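Local coordinates for protein-tyrosine-phosphatase (PDB 2Z72) that probably hydrolyses phosphotyrosine at a two-zinc centre of the calcineurin-like phosphoesterase type, as a cold-active phosphatase of a psychrophilic Shewanella, at residues D78-L90 / H120-L132. Residues are numbered along the deposited sequence; the frame is centred on the assembly and turned at random.
Sequences DVHGQYDVLLTLL and HQVNEVLWFMYQL. With ZN (zinc ion), chain B.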
loop_
_atom_site.group_PDB
_atom_site.type_symbol
_atom_site.label_atom_id
_atom_site.label_comp_id
_atom_site.label_asym_id
_atom_site.label_seq_id
_atom_site.Cartn_x
_atom_site.Cartn_y
_atom_site.Cartn_z
ATOM N N ASP A 78 5.316 -2.766 -2.068
ATOM C CA ASP A 78 5.863 -3.966 -1.429
ATOM C C ASP A 78 6.949 -3.624 -0.415
ATOM O O ASP A 78 8.014 -4.225 -0.338
ATOM C CB ASP A 78 6.376 -4.953 -2.487
ATOM C CG ASP A 78 5.232 -5.520 -3.319
ATOM O OD1 ASP A 78 4.666 -6.579 -2.988
ATOM O OD2 ASP A 78 4.851 -4.838 -4.312
ATOM N N VAL A 79 6.630 -2.643 0.449
ATOM C CA VAL A 79 7.559 -2.305 1.524
ATOM C C VAL A 79 7.742 -3.470 2.511
ATOM O O VAL A 79 8.824 -3.614 3.058
ATOM C CB VAL A 79 7.065 -1.007 2.192
ATOM C CG1 VAL A 79 7.807 -0.700 3.471
ATOM C CG2 VAL A 79 7.134 0.170 1.230
ATOM N N HIS A 80 6.690 -4.250 2.754
ATOM C CA HIS A 80 6.828 -5.475 3.566
ATOM C C HIS A 80 7.540 -5.204 4.868
ATOM O O HIS A 80 8.543 -5.817 5.239
ATOM C CB HIS A 80 7.506 -6.589 2.743
ATOM C CG HIS A 80 6.527 -7.200 1.782
ATOM N ND1 HIS A 80 5.365 -7.782 2.183
ATOM C CD2 HIS A 80 6.562 -7.366 0.433
ATOM C CE1 HIS A 80 4.708 -8.236 1.128
ATOM N NE2 HIS A 80 5.413 -8.007 0.006
ATOM N N GLY A 81 7.087 -4.171 5.591
ATOM C CA GLY A 81 7.565 -3.886 6.911
ATOM C C GLY A 81 8.970 -3.321 7.005
ATOM O O GLY A 81 9.543 -3.367 8.125
ATOM N N GLN A 82 9.534 -2.810 5.948
ATOM C CA GLN A 82 10.892 -2.236 5.946
ATOM C C GLN A 82 10.808 -0.707 5.985
ATOM O O GLN A 82 10.952 -0.014 4.984
ATOM C CB GLN A 82 11.671 -2.747 4.761
ATOM C CG GLN A 82 11.873 -4.233 4.792
ATOM C CD GLN A 82 12.781 -4.742 5.888
ATOM O OE1 GLN A 82 12.676 -5.959 6.251
ATOM N NE2 GLN A 82 13.670 -3.965 6.408
ATOM N N TYR A 83 10.531 -0.176 7.165
ATOM C CA TYR A 83 10.391 1.246 7.386
ATOM C C TYR A 83 11.653 2.025 7.095
ATOM O O TYR A 83 11.649 3.060 6.402
ATOM C CB TYR A 83 9.925 1.530 8.817
ATOM C CG TYR A 83 9.913 2.995 9.181
ATOM C CD1 TYR A 83 10.793 3.545 10.062
ATOM C CD2 TYR A 83 8.945 3.826 8.602
ATOM C CE1 TYR A 83 10.774 4.876 10.410
ATOM C CE2 TYR A 83 8.920 5.182 8.945
ATOM C CZ TYR A 83 9.819 5.696 9.825
ATOM O OH TYR A 83 9.737 7.055 10.115
ATOM N N ASP A 84 12.813 1.552 7.592
ATOM C CA ASP A 84 14.034 2.280 7.393
ATOM C C ASP A 84 14.325 2.447 5.923
ATOM O O ASP A 84 14.771 3.546 5.478
ATOM C CB ASP A 84 15.228 1.582 8.069
ATOM C CG ASP A 84 15.091 1.408 9.561
ATOM O OD1 ASP A 84 14.384 2.211 10.210
ATOM O OD2 ASP A 84 15.730 0.468 10.067
ATOM N N VAL A 85 14.142 1.407 5.122
ATOM C CA VAL A 85 14.402 1.506 3.685
ATOM C C VAL A 85 13.421 2.476 3.018
ATOM O O VAL A 85 13.853 3.330 2.216
ATOM C CB VAL A 85 14.305 0.125 3.023
ATOM C CG1 VAL A 85 14.443 0.195 1.509
ATOM C CG2 VAL A 85 15.377 -0.817 3.590
ATOM N N LEU A 86 12.154 2.381 3.356
ATOM C CA LEU A 86 11.195 3.332 2.823
ATOM C C LEU A 86 11.554 4.761 3.109
ATOM O O LEU A 86 11.509 5.657 2.245
ATOM C CB LEU A 86 9.812 2.997 3.390
ATOM C CG LEU A 86 8.689 3.962 3.058
ATOM C CD1 LEU A 86 8.426 3.995 1.555
ATOM C CD2 LEU A 86 7.415 3.613 3.839
ATOM N N LEU A 87 11.891 5.059 4.383
ATOM C CA LEU A 87 12.183 6.406 4.771
ATOM C C LEU A 87 13.401 6.914 4.029
ATOM O O LEU A 87 13.433 8.057 3.525
ATOM C CB LEU A 87 12.398 6.506 6.276
ATOM C CG LEU A 87 12.372 7.895 6.877
ATOM C CD1 LEU A 87 10.960 8.475 6.959
ATOM C CD2 LEU A 87 12.931 7.792 8.289
ATOM N N THR A 88 14.453 6.095 3.966
ATOM C CA THR A 88 15.653 6.521 3.269
ATOM C C THR A 88 15.371 6.836 1.785
ATOM O O THR A 88 15.813 7.838 1.252
ATOM C CB THR A 88 16.730 5.435 3.378
ATOM O OG1 THR A 88 17.123 5.402 4.756
ATOM C CG2 THR A 88 17.952 5.727 2.517
ATOM N N LEU A 89 14.576 5.950 1.137
ATOM C CA LEU A 89 14.267 6.167 -0.258
ATOM C C LEU A 89 13.532 7.492 -0.439
ATOM O O LEU A 89 13.839 8.284 -1.350
ATOM C CB LEU A 89 13.413 4.987 -0.763
ATOM C CG LEU A 89 12.811 5.226 -2.179
ATOM C CD1 LEU A 89 13.882 5.430 -3.232
ATOM C CD2 LEU A 89 11.914 4.016 -2.512
ATOM N N LEU A 90 12.534 7.756 0.394
ATOM C CA LEU A 90 11.738 8.975 0.224
ATOM C C LEU A 90 12.541 10.204 0.540
ATOM O O LEU A 90 12.360 11.266 -0.040
ATOM C CB LEU A 90 10.461 8.893 1.066
ATOM C CG LEU A 90 9.490 7.778 0.674
ATOM C CD1 LEU A 90 8.300 7.795 1.617
ATOM C CD2 LEU A 90 9.056 7.854 -0.795
ATOM N N HIS A 120 9.877 -6.415 9.973
ATOM C CA HIS A 120 9.842 -6.180 11.394
ATOM C C HIS A 120 9.401 -4.811 11.838
ATOM O O HIS A 120 9.377 -4.552 13.040
ATOM C CB HIS A 120 11.237 -6.485 12.005
ATOM C CG HIS A 120 12.299 -5.568 11.535
ATOM N ND1 HIS A 120 12.763 -5.428 10.243
ATOM C CD2 HIS A 120 12.966 -4.643 12.251
ATOM C CE1 HIS A 120 13.703 -4.480 10.161
ATOM N NE2 HIS A 120 13.825 -3.993 11.381
ATOM N N GLN A 121 9.049 -3.940 10.891
ATOM C CA GLN A 121 8.667 -2.566 11.179
ATOM C C GLN A 121 7.334 -2.244 10.550
ATOM O O GLN A 121 7.083 -1.139 10.027
ATOM C CB GLN A 121 9.709 -1.546 10.690
ATOM C CG GLN A 121 11.146 -1.794 11.153
ATOM C CD GLN A 121 12.101 -0.737 10.605
ATOM O OE1 GLN A 121 12.416 -0.759 9.425
ATOM N NE2 GLN A 121 12.461 0.189 11.470
ATOM N N VAL A 122 6.380 -3.183 10.664
ATOM C CA VAL A 122 5.059 -2.990 10.026
ATOM C C VAL A 122 4.341 -1.805 10.564
ATOM O O VAL A 122 3.781 -0.992 9.805
ATOM C CB VAL A 122 4.249 -4.281 10.091
ATOM C CG1 VAL A 122 2.829 -4.058 9.590
ATOM C CG2 VAL A 122 4.903 -5.421 9.320
ATOM N N ASN A 123 4.213 -1.644 11.884
ATOM C CA ASN A 123 3.482 -0.526 12.415
ATOM C C ASN A 123 4.151 0.795 12.154
ATOM O O ASN A 123 3.444 1.819 12.003
ATOM C CB ASN A 123 3.158 -0.728 13.891
ATOM C CG ASN A 123 2.113 -1.803 14.071
ATOM O OD1 ASN A 123 1.055 -1.750 13.453
ATOM N ND2 ASN A 123 2.392 -2.812 14.920
ATOM N N GLU A 124 5.460 0.859 12.111
ATOM C CA GLU A 124 6.179 2.057 11.725
ATOM C C GLU A 124 5.744 2.468 10.315
ATOM O O GLU A 124 5.492 3.637 10.075
ATOM C CB GLU A 124 7.682 1.857 11.795
ATOM C CG GLU A 124 8.224 1.665 13.225
ATOM C CD GLU A 124 7.948 0.368 13.905
ATOM O OE1 GLU A 124 7.526 -0.637 13.309
ATOM O OE2 GLU A 124 8.154 0.365 15.171
ATOM N N VAL A 125 5.711 1.530 9.386
ATOM C CA VAL A 125 5.258 1.845 8.041
ATOM C C VAL A 125 3.839 2.301 8.037
ATOM O O VAL A 125 3.484 3.319 7.383
ATOM C CB VAL A 125 5.466 0.671 7.067
ATOM C CG1 VAL A 125 4.972 1.098 5.682
ATOM C CG2 VAL A 125 6.926 0.266 6.992
ATOM N N LEU A 126 2.945 1.590 8.734
ATOM C CA LEU A 126 1.536 1.950 8.703
ATOM C C LEU A 126 1.296 3.342 9.220
ATOM O O LEU A 126 0.602 4.165 8.591
ATOM C CB LEU A 126 0.735 0.900 9.499
ATOM C CG LEU A 126 0.582 -0.483 8.855
ATOM C CD1 LEU A 126 0.068 -1.465 9.874
ATOM C CD2 LEU A 126 -0.375 -0.472 7.665
ATOM N N TRP A 127 1.854 3.661 10.394
ATOM C CA TRP A 127 1.589 4.980 10.968
ATOM C C TRP A 127 2.267 6.081 10.164
ATOM O O TRP A 127 1.749 7.204 10.133
ATOM C CB TRP A 127 1.960 5.034 12.460
ATOM C CG TRP A 127 1.018 4.262 13.314
ATOM C CD1 TRP A 127 1.228 3.125 14.008
ATOM C CD2 TRP A 127 -0.365 4.626 13.534
ATOM N NE1 TRP A 127 0.088 2.753 14.651
ATOM C CE2 TRP A 127 -0.907 3.649 14.391
ATOM C CE3 TRP A 127 -1.199 5.682 13.120
ATOM C CZ2 TRP A 127 -2.226 3.686 14.818
ATOM C CZ3 TRP A 127 -2.507 5.714 13.544
ATOM C CH2 TRP A 127 -3.016 4.731 14.384
ATOM N N PHE A 128 3.418 5.814 9.575
ATOM C CA PHE A 128 4.050 6.759 8.708
ATOM C C PHE A 128 3.145 7.037 7.512
ATOM O O PHE A 128 2.954 8.208 7.149
ATOM C CB PHE A 128 5.418 6.241 8.248
ATOM C CG PHE A 128 6.038 7.082 7.154
ATOM C CD1 PHE A 128 6.577 8.324 7.403
ATOM C CD2 PHE A 128 6.059 6.599 5.869
ATOM C CE1 PHE A 128 7.121 9.088 6.389
ATOM C CE2 PHE A 128 6.606 7.368 4.846
ATOM C CZ PHE A 128 7.163 8.607 5.103
ATOM N N MET A 129 2.611 6.005 6.901
ATOM C CA MET A 129 1.753 6.199 5.712
ATOM C C MET A 129 0.452 6.885 6.077
ATOM O O MET A 129 -0.064 7.647 5.243
ATOM C CB MET A 129 1.547 4.877 4.999
ATOM C CG MET A 129 2.769 4.301 4.308
ATOM S SD MET A 129 3.576 5.425 3.158
ATOM C CE MET A 129 2.254 5.652 1.980
ATOM N N TYR A 130 -0.080 6.641 7.272
ATOM C CA TYR A 130 -1.282 7.329 7.746
ATOM C C TYR A 130 -0.996 8.828 7.844
ATOM O O TYR A 130 -1.733 9.681 7.363
ATOM C CB TYR A 130 -1.662 6.686 9.045
ATOM C CG TYR A 130 -2.892 7.181 9.773
ATOM C CD1 TYR A 130 -2.869 8.376 10.474
ATOM C CD2 TYR A 130 -4.072 6.475 9.799
ATOM C CE1 TYR A 130 -3.972 8.856 11.154
ATOM C CE2 TYR A 130 -5.186 6.902 10.501
ATOM C CZ TYR A 130 -5.113 8.097 11.181
ATOM O OH TYR A 130 -6.182 8.598 11.924
ATOM N N GLN A 131 0.107 9.181 8.518
ATOM C CA GLN A 131 0.485 10.584 8.630
ATOM C C GLN A 131 0.721 11.180 7.239
ATOM O O GLN A 131 0.277 12.307 6.963
ATOM C CB GLN A 131 1.734 10.713 9.515
ATOM C CG GLN A 131 2.258 12.106 9.622
ATOM C CD GLN A 131 3.318 12.127 10.704
ATOM O OE1 GLN A 131 4.513 12.048 10.372
ATOM N NE2 GLN A 131 2.936 12.217 11.959
ATOM N N LEU A 132 1.399 10.459 6.352
ATOM C CA LEU A 132 1.694 11.010 5.020
ATOM C C LEU A 132 0.407 11.254 4.275
ATOM O O LEU A 132 0.295 12.247 3.510
ATOM C CB LEU A 132 2.611 9.999 4.329
ATOM C CG LEU A 132 3.394 10.644 3.210
ATOM C CD1 LEU A 132 4.552 11.488 3.787
ATOM C CD2 LEU A 132 3.949 9.600 2.273
HETATM ZN ZN ZN B . 4.781 -8.229 -1.886
HETATM O O HOH W 1 13.890 -1.231 6.954
HETATM O O HOH W 2 13.426 -7.654 8.727
HETATM O O HOH W 3 15.473 -1.638 11.914
HETATM O O HOH W 4 6.722 -8.600 -2.648
HETATM O O HOH W 5 3.884 -9.617 -2.969
#
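Where the metallophosphoesterase DxH loop runs through Gly81 into helix 83-92, it is tied to the start of helix 122-138: Gln121 N donates to Gly81 O (2.9 Å), in the carbonyl plane on a lone pair. Just upstream, Asp78 OD1 and His80 NE2 bind a zinc ion that Asp114 also ligates. Gly81 has a positive phi, and a CB there would press on Val122 CG2. In the conformer described here, the extended side chain of Gln121 reaches the first turn of the other helix with both ends of its amide. Gln121 OE1 accepts from Asp84 N at 3.0 Å and from a water shared with Gln82 NE2 and Val85 N, while Gln121 NE2 donates to Asp84 OD1 (3.1 Å), approaching from above the carboxylate plane. With CG anti to the backbone N (chi1 173°), the Tyr83 ring is carried out over helix 122-138, one face against Glu124 CB and its edge toward the face of Phe128 in an offset edge-to-face pair, centroids 5.8 Å apart. Replacing Tyr83 by an alanine would probably leave Glu124 CB and one face of Phe128 without their aromatic partner. Phe128 is a knob among Tyr83, Leu86, Leu87 and Leu90, with Leu90 CD1 at its ring edge, 3.7 Å from Phe128 CE2. Deeper in, Val79 CG1 and Val125 CG2 meet tip to tip at 3.8 Å. The axes of segments 83-90 and 122-132 approach to 9.7 Å at 38°. Both helices belong to successive beta-alpha-beta crossovers linking parallel strands 72-76, 108-111 and 142-145, with metal ligands following the strands, as in the calcineurin-like phosphoesterase fold.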